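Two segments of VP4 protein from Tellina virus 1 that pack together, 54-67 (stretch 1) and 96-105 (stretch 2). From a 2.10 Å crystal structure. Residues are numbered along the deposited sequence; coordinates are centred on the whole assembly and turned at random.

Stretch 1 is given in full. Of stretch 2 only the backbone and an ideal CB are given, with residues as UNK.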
ATOM      1  N   THR A  54      13.959  -4.067  -5.024  1.00 24.33           N
ATOM      2  CA  THR A  54      13.283  -3.945  -6.334  1.00 24.85           C
ATOM      3  C   THR A  54      11.798  -3.783  -6.041  1.00 22.86           C
ATOM      4  O   THR A  54      11.245  -4.603  -5.262  1.00 22.23           O
ATOM      5  CB  THR A  54      13.443  -5.230  -7.231  1.00 26.93           C
ATOM      6  OG1 THR A  54      14.816  -5.560  -7.421  1.00 32.18           O
ATOM      7  CG2 THR A  54      12.852  -4.964  -8.616  1.00 27.84           C
ATOM      8  N   ILE A  55      11.141  -2.739  -6.585  1.00 20.99           N
ATOM      9  CA  ILE A  55       9.735  -2.559  -6.323  1.00 18.04           C
ATOM     10  C   ILE A  55       9.028  -2.681  -7.700  1.00 19.21           C
ATOM     11  O   ILE A  55       9.295  -1.908  -8.638  1.00 19.97           O
ATOM     12  CB  ILE A  55       9.504  -1.153  -5.744  1.00 19.88           C
ATOM     13  CG1 ILE A  55      10.419  -0.881  -4.504  1.00 21.50           C
ATOM     14  CG2 ILE A  55       8.013  -0.910  -5.384  1.00 19.12           C
ATOM     15  CD1 ILE A  55      10.530   0.597  -4.186  1.00 25.07           C
ATOM     16  N   TYR A  56       8.056  -3.566  -7.771  1.00 16.60           N
ATOM     17  CA  TYR A  56       7.252  -3.823  -8.952  1.00 17.09           C
ATOM     18  C   TYR A  56       5.869  -3.245  -8.776  1.00 16.08           C
ATOM     19  O   TYR A  56       5.392  -3.094  -7.662  1.00 15.49           O
ATOM     20  CB  TYR A  56       7.099  -5.377  -9.134  1.00 15.22           C
ATOM     21  CG  TYR A  56       8.392  -6.164  -9.254  1.00 18.19           C
ATOM     22  CD1 TYR A  56       8.902  -6.504 -10.522  1.00 12.59           C
ATOM     23  CD2 TYR A  56       9.124  -6.585  -8.087  1.00 17.56           C
ATOM     24  CE1 TYR A  56      10.058  -7.266 -10.651  1.00 17.34           C
ATOM     25  CE2 TYR A  56      10.310  -7.378  -8.205  1.00 19.22           C
ATOM     26  CZ  TYR A  56      10.770  -7.687  -9.487  1.00 20.32           C
ATOM     27  OH  TYR A  56      11.903  -8.414  -9.656  1.00 22.81           O
ATOM     28  N   GLY A  57       5.169  -3.030  -9.899  1.00 18.64           N
ATOM     29  CA  GLY A  57       3.748  -2.706  -9.873  1.00 17.71           C
ATOM     30  C   GLY A  57       3.573  -1.174 -10.055  1.00 19.40           C
ATOM     31  O   GLY A  57       2.468  -0.687 -10.005  1.00 18.22           O
ATOM     32  N   LEU A  58       4.668  -0.438 -10.264  1.00 20.67           N
ATOM     33  CA  LEU A  58       4.635   1.024 -10.427  1.00 20.78           C
ATOM     34  C   LEU A  58       4.318   1.456 -11.834  1.00 22.12           C
ATOM     35  O   LEU A  58       4.572   0.706 -12.748  1.00 21.83           O
ATOM     36  CB  LEU A  58       5.981   1.648 -10.023  1.00 19.20           C
ATOM     37  CG  LEU A  58       6.443   1.182  -8.651  1.00 18.04           C
ATOM     38  CD1 LEU A  58       7.793   1.836  -8.280  1.00 16.48           C
ATOM     39  CD2 LEU A  58       5.350   1.450  -7.545  1.00 15.06           C
ATOM     40  N   SER A  59       3.839   2.701 -12.014  1.00 22.07           N
ATOM     41  CA  SER A  59       3.607   3.211 -13.352  1.00 23.39           C
ATOM     42  C   SER A  59       4.452   4.462 -13.552  1.00 25.57           C
ATOM     43  O   SER A  59       5.125   4.881 -12.611  1.00 25.07           O
ATOM     44  CB  SER A  59       2.128   3.496 -13.574  1.00 23.30           C
ATOM     45  OG  SER A  59       1.831   4.804 -13.136  1.00 23.89           O
ATOM     46  N   GLU A  60       4.410   5.056 -14.762  1.00 27.45           N
ATOM     47  CA  GLU A  60       5.028   6.387 -15.046  1.00 31.59           C
ATOM     48  C   GLU A  60       4.576   7.561 -14.151  1.00 30.62           C
ATOM     49  O   GLU A  60       5.289   8.594 -14.045  1.00 31.74           O
ATOM     50  CB  GLU A  60       4.766   6.828 -16.507  1.00 33.17           C
ATOM     51  CG  GLU A  60       5.634   6.114 -17.551  1.00 43.69           C
ATOM     52  CD  GLU A  60       7.166   6.281 -17.345  1.00 52.58           C
ATOM     53  OE1 GLU A  60       7.711   7.335 -17.770  1.00 55.89           O
ATOM     54  OE2 GLU A  60       7.818   5.339 -16.791  1.00 53.89           O
HETATM   55  N   MSE A  61       3.384   7.432 -13.569  1.00 27.92           N
HETATM   56  CA  MSE A  61       2.845   8.447 -12.680  1.00 27.50           C
HETATM   57  C   MSE A  61       3.350   8.377 -11.268  1.00 26.76           C
HETATM   58  O   MSE A  61       2.833   9.033 -10.366  1.00 29.35           O
HETATM   59  CB  MSE A  61       1.321   8.410 -12.703  1.00 27.15           C
HETATM   60  CG  MSE A  61       0.820   9.031 -14.008  1.00 32.14           C
HETATM   61 SE   MSE A  61      -1.121   8.863 -14.160  1.00 41.31          SE
HETATM   62  CE  MSE A  61      -1.657  10.432 -13.065  1.00 37.96           C
ATOM     63  N   VAL A  62       4.319   7.521 -11.023  1.00 25.30           N
ATOM     64  CA  VAL A  62       4.948   7.470  -9.716  1.00 23.03           C
ATOM     65  C   VAL A  62       6.249   8.189  -9.826  1.00 23.49           C
ATOM     66  O   VAL A  62       6.871   8.079 -10.861  1.00 22.77           O
ATOM     67  CB  VAL A  62       5.219   5.971  -9.346  1.00 22.65           C
ATOM     68  CG1 VAL A  62       6.035   5.905  -8.076  1.00 19.92           C
ATOM     69  CG2 VAL A  62       3.840   5.215  -9.242  1.00 18.74           C
ATOM     70  N   ASN A  63       6.693   8.910  -8.807  1.00 24.09           N
ATOM     71  CA  ASN A  63       8.025   9.551  -8.867  1.00 25.65           C
ATOM     72  C   ASN A  63       9.065   8.451  -8.644  1.00 26.95           C
ATOM     73  O   ASN A  63       9.299   8.037  -7.482  1.00 25.60           O
ATOM     74  CB  ASN A  63       8.171  10.597  -7.751  1.00 25.55           C
ATOM     75  CG  ASN A  63       9.489  11.407  -7.847  1.00 30.85           C
ATOM     76  OD1 ASN A  63      10.512  10.969  -8.401  1.00 29.88           O
ATOM     77  ND2 ASN A  63       9.454  12.588  -7.295  1.00 31.74           N
ATOM     78  N   ILE A  64       9.690   7.986  -9.732  1.00 28.01           N
ATOM     79  CA  ILE A  64      10.616   6.873  -9.638  1.00 30.09           C
ATOM     80  C   ILE A  64      11.920   7.226  -8.902  1.00 30.33           C
ATOM     81  O   ILE A  64      12.457   6.382  -8.186  1.00 28.39           O
ATOM     82  CB  ILE A  64      10.947   6.224 -11.024  1.00 31.89           C
ATOM     83  CG1 ILE A  64       9.659   5.951 -11.812  1.00 34.75           C
ATOM     84  CG2 ILE A  64      11.696   4.881 -10.792  1.00 28.82           C
ATOM     85  CD1 ILE A  64       8.794   4.814 -11.188  1.00 37.35           C
ATOM     86  N   ASP A  65      12.400   8.462  -9.087  1.00 32.05           N
ATOM     87  CA  ASP A  65      13.574   8.973  -8.369  1.00 33.90           C
ATOM     88  C   ASP A  65      13.411   8.893  -6.849  1.00 32.36           C
ATOM     89  O   ASP A  65      14.358   8.556  -6.153  1.00 32.82           O
ATOM     90  CB  ASP A  65      13.875  10.446  -8.755  1.00 36.50           C
ATOM     91  CG  ASP A  65      14.349  10.601 -10.217  1.00 43.15           C
ATOM     92  OD1 ASP A  65      14.679   9.580 -10.860  1.00 47.93           O
ATOM     93  OD2 ASP A  65      14.395  11.748 -10.740  1.00 49.64           O
ATOM     94  N   GLU A  66      12.229   9.265  -6.327  1.00 30.35           N
ATOM     95  CA  GLU A  66      11.954   9.114  -4.904  1.00 29.19           C
ATOM     96  C   GLU A  66      11.810   7.620  -4.518  1.00 26.01           C
ATOM     97  O   GLU A  66      12.239   7.236  -3.457  1.00 25.37           O
ATOM     98  CB  GLU A  66      10.673   9.878  -4.509  1.00 30.35           C
ATOM     99  CG  GLU A  66      10.460  10.027  -2.996  1.00 36.00           C
ATOM    100  CD  GLU A  66       9.063  10.665  -2.628  1.00 41.60           C
ATOM    101  OE1 GLU A  66       8.600  11.587  -3.340  1.00 41.24           O
ATOM    102  OE2 GLU A  66       8.457  10.227  -1.625  1.00 39.09           O
ATOM    103  N   ALA A  67      11.159   6.808  -5.351  1.00 24.37           N
ATOM    104  CA  ALA A  67      11.086   5.362  -5.111  1.00 24.43           C
ATOM    105  C   ALA A  67      12.519   4.741  -5.009  1.00 26.40           C
ATOM    106  O   ALA A  67      12.759   3.865  -4.156  1.00 27.37           O
ATOM    107  CB  ALA A  67      10.241   4.641  -6.221  1.00 22.65           C
ATOM    108  N   UNK A  96      -6.462  -0.952 -11.597  1.00 21.11           N
ATOM    109  CA  UNK A  96      -6.222   0.457 -11.973  1.00 20.37           C
ATOM    110  C   UNK A  96      -4.712   0.807 -11.998  1.00 19.18           C
ATOM    111  O   UNK A  96      -3.852   0.187 -11.344  1.00 17.53           O
ATOM    112  CB  UNK A  96      -6.948   1.383 -10.995  1.00 20.37           C
ATOM    113  N   UNK A  97      -4.396   1.836 -12.756  1.00 20.28           N
ATOM    114  CA  UNK A  97      -3.021   2.363 -12.821  1.00 20.41           C
ATOM    115  C   UNK A  97      -2.686   2.954 -11.465  1.00 20.60           C
ATOM    116  O   UNK A  97      -3.536   3.633 -10.830  1.00 22.16           O
ATOM    117  CB  UNK A  97      -2.865   3.409 -13.927  1.00 20.41           C
ATOM    118  N   UNK A  98      -1.498   2.631 -10.958  1.00 18.88           N
ATOM    119  CA  UNK A  98      -1.075   3.155  -9.696  1.00 19.64           C
ATOM    120  C   UNK A  98      -0.299   4.450  -9.894  1.00 20.63           C
ATOM    121  O   UNK A  98       0.609   4.502 -10.712  1.00 23.37           O
ATOM    122  CB  UNK A  98      -0.232   2.122  -8.946  1.00 19.64           C
ATOM    123  N   UNK A  99      -0.641   5.479  -9.142  1.00 21.00           N
ATOM    124  CA  UNK A  99      -0.051   6.817  -9.300  1.00 22.03           C
ATOM    125  C   UNK A  99       0.405   7.360  -7.976  1.00 22.34           C
ATOM    126  O   UNK A  99      -0.164   7.018  -6.952  1.00 22.19           O
ATOM    127  CB  UNK A  99      -1.049   7.785  -9.939  1.00 22.03           C
ATOM    128  N   UNK A 100       1.456   8.202  -8.014  1.00 24.79           N
ATOM    129  CA  UNK A 100       1.967   8.985  -6.876  1.00 23.93           C
ATOM    130  C   UNK A 100       2.743   8.119  -5.887  1.00 22.69           C
ATOM    131  O   UNK A 100       3.110   7.000  -6.221  1.00 22.78           O
ATOM    132  CB  UNK A 100       0.811   9.678  -6.152  1.00 23.93           C
ATOM    133  N   UNK A 101       3.019   8.612  -4.691  1.00 20.87           N
ATOM    134  CA  UNK A 101       4.065   8.007  -3.902  1.00 21.45           C
ATOM    135  C   UNK A 101       3.614   7.687  -2.478  1.00 21.20           C
ATOM    136  O   UNK A 101       4.427   7.321  -1.621  1.00 21.37           O
ATOM    137  CB  UNK A 101       5.284   8.931  -3.869  1.00 21.45           C
ATOM    138  N   UNK A 102       2.314   7.809  -2.229  1.00 20.28           N
ATOM    139  CA  UNK A 102       1.775   7.508  -0.913  1.00 21.08           C
ATOM    140  C   UNK A 102       1.768   5.987  -0.488  1.00 18.33           C
ATOM    141  O   UNK A 102       1.367   5.659   0.630  1.00 18.49           O
ATOM    142  CB  UNK A 102       0.343   8.045  -0.871  1.00 21.08           C
ATOM    143  N   UNK A 103       2.227   5.090  -1.369  1.00 17.68           N
ATOM    144  CA  UNK A 103       2.404   3.633  -1.125  1.00 16.66           C
ATOM    145  C   UNK A 103       3.768   3.383  -0.441  1.00 17.29           C
ATOM    146  O   UNK A 103       4.045   2.282   0.037  1.00 15.42           O
ATOM    147  CB  UNK A 103       2.316   2.849  -2.436  1.00 16.66           C
ATOM    148  N   UNK A 104       4.622   4.405  -0.385  1.00 17.21           N
ATOM    149  CA  UNK A 104       6.020   4.168   0.078  1.00 18.65           C
ATOM    150  C   UNK A 104       6.148   3.794   1.544  1.00 19.08           C
ATOM    151  O   UNK A 104       7.020   3.000   1.878  1.00 21.50           O
ATOM    152  CB  UNK A 104       6.863   5.420  -0.170  1.00 18.65           C
ATOM    153  N   UNK A 105       5.387   4.434   2.438  1.00 16.94           N
ATOM    154  CA  UNK A 105       5.439   4.045   3.848  1.00 17.39           C
ATOM    155  C   UNK A 105       5.038   2.557   4.024  1.00 17.73           C
ATOM    156  O   UNK A 105       5.715   1.844   4.744  1.00 20.61           O
ATOM    157  CB  UNK A 105       4.520   4.947   4.674  1.00 17.39           C
TER

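Position 96 lies beyond the reach of stretch 1, so the visible atoms hardly restrict it; phi of -81° is compatible with many residues, proline included, and P96 is found.

At position 97 CA-to-CB points sideways, and the ideal CB is 5.0 Å from S59 OG. That hydroxyl gives its proton to the backbone O of position 98, so a long side chain that ends in a donor, such as glutamine, lysine or arginine, would suit. The residue is Q97, extended with both chi1 and chi2 t, and its NE2 donates to S59 OG at 3.0 Å. S59 OG also donates to the backbone O of position 98 (2.7 Å) and accepts from M61 N (3.1 Å).

The CB at position 98 also points sideways, 4.0 Å from G57 O, with V62 CG2 and L58 CD2 beyond. A medium aliphatic residue such as leucine, isoleucine or methionine would suit. L98 brings its CD2 to 3.8 Å from L58 CD2.

Position 99 has its ideal CB already 3.7 Å from M61 CB, which favours a small residue, alanine or serine, although a larger one might turn aside. A99 makes this apolar contact with its methyl alone.

At position 100 phi 75° with psi -166° is a combination that suits glycine above all, and CB points away. The residue is nevertheless F100. Its N donates to M61 O (2.8 Å), while its ring swings back until CE1 lies 3.7 Å from the selenomethionine methyl, M61 CE.

Position 101 points toward stretch 1, where N63 offers both N and O and E66 OE2 lies 4.1 Å from the ideal CB. A short side chain with both an acceptor and a donor fits best; aspartate could supply only the former. N101 accepts from N63 N through OD1 (2.8 Å) and donates from ND2 to N63 O (3.1 Å).

Position 102 points away and is free of stretch 1; S102 is covalently bonded to a group elsewhere in the structure.

At 103 CB points toward an apolar hollow lined by I55, L58, V62 and A67, but none comes within 5.5 Å of it. A large aromatic or long aliphatic residue is needed to bridge the gap. W103 fills it: L58 CD2 sits over one ring face, 4.0 Å from the six-membered ring centroid, while V62 CG1 and A67 CB meet the edge.

Position 104 faces E66, whose carboxylate would welcome lysine, arginine or glutamine. Instead E104 places OE1 2.5 Å from E66 OE2, close enough that one acid group is probably protonated; E104 OE2 accepts from N101 ND2 (2.7 Å).

Position 105 is out of reach; it is A105.

Stretch 2, residues 96-105: PQLAFNSWEA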
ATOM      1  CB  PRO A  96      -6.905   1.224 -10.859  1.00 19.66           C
ATOM      2  CG  PRO A  96      -6.700   0.340  -9.634  1.00 21.30           C
ATOM      3  CD  PRO A  96      -6.836  -1.109 -10.167  1.00 19.42           C
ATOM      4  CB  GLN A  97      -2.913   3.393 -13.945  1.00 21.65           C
ATOM      5  CG  GLN A  97      -1.509   3.999 -14.035  1.00 19.59           C
ATOM      6  CD  GLN A  97      -1.349   5.072 -15.133  1.00 26.39           C
ATOM      7  OE1 GLN A  97      -2.255   5.344 -15.884  1.00 26.45           O
ATOM      8  NE2 GLN A  97      -0.172   5.640 -15.217  1.00 20.05           N
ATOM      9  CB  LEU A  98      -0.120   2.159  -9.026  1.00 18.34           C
ATOM     10  CG  LEU A  98       0.444   2.625  -7.691  1.00 21.26           C
ATOM     11  CD1 LEU A  98      -0.685   2.627  -6.537  1.00 19.56           C
ATOM     12  CD2 LEU A  98       1.552   1.693  -7.329  1.00 22.38           C
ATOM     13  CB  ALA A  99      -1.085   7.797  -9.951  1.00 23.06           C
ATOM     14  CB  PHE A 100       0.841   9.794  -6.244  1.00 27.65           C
ATOM     15  CG  PHE A 100      -0.151  10.384  -7.269  1.00 33.89           C
ATOM     16  CD1 PHE A 100       0.235  10.647  -8.594  1.00 44.07           C
ATOM     17  CD2 PHE A 100      -1.450  10.659  -6.906  1.00 40.72           C
ATOM     18  CE1 PHE A 100      -0.702  11.180  -9.560  1.00 50.33           C
ATOM     19  CE2 PHE A 100      -2.379  11.197  -7.819  1.00 44.97           C
ATOM     20  CZ  PHE A 100      -2.012  11.452  -9.160  1.00 47.54           C
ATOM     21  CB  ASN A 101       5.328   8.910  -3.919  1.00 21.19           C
ATOM     22  CG  ASN A 101       6.130   8.744  -5.203  1.00 23.46           C
ATOM     23  OD1 ASN A 101       5.708   9.236  -6.239  1.00 24.58           O
ATOM     24  ND2 ASN A 101       7.290   8.002  -5.158  1.00 21.51           N
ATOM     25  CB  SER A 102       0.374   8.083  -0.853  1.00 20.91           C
ATOM     26  OG  SER A 102      -0.479   7.218  -1.653  1.00 27.51           O
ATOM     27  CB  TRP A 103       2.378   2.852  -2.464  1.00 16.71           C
ATOM     28  CG  TRP A 103       3.351   3.424  -3.475  1.00 17.52           C
ATOM     29  CD1 TRP A 103       3.090   4.367  -4.439  1.00 20.21           C
ATOM     30  CD2 TRP A 103       4.731   3.099  -3.593  1.00 16.09           C
ATOM     31  NE1 TRP A 103       4.221   4.634  -5.145  1.00 17.59           N
ATOM     32  CE2 TRP A 103       5.255   3.887  -4.627  1.00 20.11           C
ATOM     33  CE3 TRP A 103       5.593   2.207  -2.895  1.00 16.89           C
ATOM     34  CZ2 TRP A 103       6.635   3.818  -5.025  1.00 20.21           C
ATOM     35  CZ3 TRP A 103       6.969   2.133  -3.281  1.00 17.53           C
ATOM     36  CH2 TRP A 103       7.480   2.969  -4.307  1.00 18.56           C
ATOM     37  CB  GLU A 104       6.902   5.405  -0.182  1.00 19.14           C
ATOM     38  CG  GLU A 104       7.002   5.731  -1.665  1.00 19.63           C
ATOM     39  CD  GLU A 104       7.917   6.951  -1.939  1.00 26.29           C
ATOM     40  OE1 GLU A 104       8.002   7.855  -1.050  1.00 21.39           O
ATOM     41  OE2 GLU A 104       8.552   7.002  -3.051  1.00 24.49           O
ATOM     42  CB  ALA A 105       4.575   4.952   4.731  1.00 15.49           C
TER
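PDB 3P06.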